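PDB 2BNG: MB2760 from Mycobacterium tuberculosis, which hydrolyses long or bulky lipophilic epoxides, such as 9,10-epoxystearic acid and cholesterol 5,6-oxide, to diols as a member of the limonene-1,2-epoxide hydrolase family. Local coordinates for the interface of chains A and B. Sequence-based numbering; all coordinates share one arbitrary frame. Chains: chain A/B, MB2760.

The interface of chains A and B. Residues chain A 105, 107, 123-125; chain B 105, 107, 123-125.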
# COMPACT_ATOMS: atom_id res chain seq x y z
N TRP A 105 -4.96 0.00 6.59
CA TRP A 105 -4.87 -1.29 5.92
C TRP A 105 -3.43 -1.76 5.79
O TRP A 105 -2.51 -0.94 5.64
CB TRP A 105 -5.58 -1.29 4.57
CG TRP A 105 -5.07 -0.36 3.51
CD1 TRP A 105 -5.64 0.81 3.12
CD2 TRP A 105 -3.94 -0.56 2.64
NE1 TRP A 105 -4.92 1.38 2.08
CE2 TRP A 105 -3.88 0.55 1.76
CE3 TRP A 105 -2.97 -1.59 2.50
CZ2 TRP A 105 -2.89 0.68 0.76
CZ3 TRP A 105 -1.96 -1.44 1.51
CH2 TRP A 105 -1.94 -0.32 0.66
N CYS A 107 -1.28 -5.04 3.68
CA CYS A 107 -1.17 -6.34 3.00
C CYS A 107 0.19 -6.91 3.37
O CYS A 107 1.24 -6.28 3.13
CB CYS A 107 -1.30 -6.22 1.49
SG CYS A 107 -2.92 -5.71 0.92
N TYR A 123 3.06 -4.21 3.58
CA TYR A 123 2.79 -3.13 2.67
C TYR A 123 1.64 -2.32 3.23
O TYR A 123 0.64 -2.88 3.68
CB TYR A 123 2.27 -3.70 1.36
CG TYR A 123 3.26 -4.44 0.51
CD1 TYR A 123 3.49 -5.80 0.69
CD2 TYR A 123 3.93 -3.79 -0.52
CE1 TYR A 123 4.37 -6.49 -0.13
CE2 TYR A 123 4.82 -4.47 -1.34
CZ TYR A 123 5.03 -5.81 -1.13
OH TYR A 123 5.90 -6.47 -1.97
N PHE A 124 1.78 -1.00 3.15
CA PHE A 124 0.74 -0.07 3.52
C PHE A 124 0.98 1.24 2.78
O PHE A 124 2.00 1.41 2.12
CB PHE A 124 0.77 0.16 5.03
CG PHE A 124 2.13 0.45 5.56
CD1 PHE A 124 2.91 -0.58 6.10
CD2 PHE A 124 2.66 1.74 5.50
CE1 PHE A 124 4.19 -0.32 6.59
CE2 PHE A 124 3.93 2.01 5.99
CZ PHE A 124 4.71 0.98 6.53
N ASP A 125 0.04 2.18 2.95
CA ASP A 125 0.01 3.43 2.19
C ASP A 125 0.16 4.61 3.16
O ASP A 125 -0.60 4.69 4.12
CB ASP A 125 -1.33 3.49 1.44
CG ASP A 125 -1.59 4.83 0.81
OD1 ASP A 125 -0.63 5.46 0.33
OD2 ASP A 125 -2.79 5.21 0.77
N TRP B 105 4.81 -0.85 -6.65
CA TRP B 105 4.27 -2.10 -6.14
C TRP B 105 2.75 -2.07 -6.04
O TRP B 105 2.16 -1.01 -5.77
CB TRP B 105 4.91 -2.52 -4.82
CG TRP B 105 4.72 -1.61 -3.64
CD1 TRP B 105 5.65 -0.76 -3.12
CD2 TRP B 105 3.57 -1.53 -2.78
NE1 TRP B 105 5.14 -0.12 -2.00
CE2 TRP B 105 3.87 -0.58 -1.76
CE3 TRP B 105 2.31 -2.17 -2.75
CZ2 TRP B 105 2.97 -0.26 -0.73
CZ3 TRP B 105 1.39 -1.82 -1.73
CH2 TRP B 105 1.73 -0.88 -0.74
N CYS B 107 -0.43 -4.66 -4.32
CA CYS B 107 -0.99 -5.92 -3.80
C CYS B 107 -2.45 -5.94 -4.22
O CYS B 107 -3.23 -5.03 -3.87
CB CYS B 107 -0.86 -6.05 -2.30
SG CYS B 107 0.82 -6.19 -1.70
N TYR B 123 -4.23 -2.42 -4.02
CA TYR B 123 -3.63 -1.63 -2.99
C TYR B 123 -2.26 -1.19 -3.46
O TYR B 123 -1.50 -1.99 -4.00
CB TYR B 123 -3.36 -2.50 -1.76
CG TYR B 123 -4.56 -2.96 -0.99
CD1 TYR B 123 -5.23 -4.13 -1.35
CD2 TYR B 123 -4.99 -2.26 0.12
CE1 TYR B 123 -6.32 -4.58 -0.60
CE2 TYR B 123 -6.08 -2.69 0.86
CZ TYR B 123 -6.74 -3.85 0.50
OH TYR B 123 -7.79 -4.27 1.26
N PHE B 124 -1.94 0.08 -3.21
CA PHE B 124 -0.64 0.64 -3.48
C PHE B 124 -0.43 1.85 -2.58
O PHE B 124 -1.36 2.27 -1.88
CB PHE B 124 -0.55 1.05 -4.95
CG PHE B 124 -1.73 1.85 -5.41
CD1 PHE B 124 -2.79 1.23 -6.06
CD2 PHE B 124 -1.79 3.22 -5.17
CE1 PHE B 124 -3.91 1.96 -6.48
CE2 PHE B 124 -2.88 3.97 -5.59
CZ PHE B 124 -3.95 3.34 -6.25
N ASP B 125 0.77 2.42 -2.65
CA ASP B 125 1.21 3.48 -1.74
C ASP B 125 1.49 4.75 -2.54
O ASP B 125 2.25 4.69 -3.51
CB ASP B 125 2.46 2.98 -1.01
CG ASP B 125 3.16 4.06 -0.22
OD1 ASP B 125 2.46 4.91 0.36
OD2 ASP B 125 4.41 4.01 -0.16
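A:Trp105 and A:Cys107, two apart on extended strand 100-113 and hence on the same side of it, pack with A:Tyr123, the last residue of strand 116-123, against their counterparts in chain B. A two-fold axis gives each contact a twin with the chains exchanged. The A:Trp105 indole and the B:Tyr123 phenol meet edge to face, their planes 61° apart and the two side chains running past each other in opposite directions. The tyrosine edge, led by CD2, points at the centre of the indole face; the six-membered ring of A:Trp105 and the B:Tyr123 ring have centroids 4.4 Å apart. CG of A:Trp105 lies between its backbone N and carbonyl carbon (chi1 62°), and CH2 at the far end of the indole is 3.6 Å from CB of B:Tyr123. The backbone N of A:Asp125 lies over the opposite indole face, offset toward the rim; at the ring edge, in plane, the carbonyl O of B:Phe124 is 3.4 Å from CZ2 of A:Trp105. A:Cys107 SG sits over one face of the B:Tyr123 ring, displaced toward the rim, 3.6 Å from CD1 of B:Tyr123. Near the axis the cysteine methylenes touch, A:Cys107 CB to B:Cys107 CB 3.8 Å. The structure alone does not show that this largely apolar A/B patch belongs to a biological dimer. Its centre is about 7 Å from the catalytic proton acceptor A:Asp122, which directly precedes A:Tyr123 and may link interface and active site. At the patch's end the carboxylates cross obliquely and might repel unless a proton is shared, A:Asp125 OD1 lying 3.1 Å from B:Asp125 OD1.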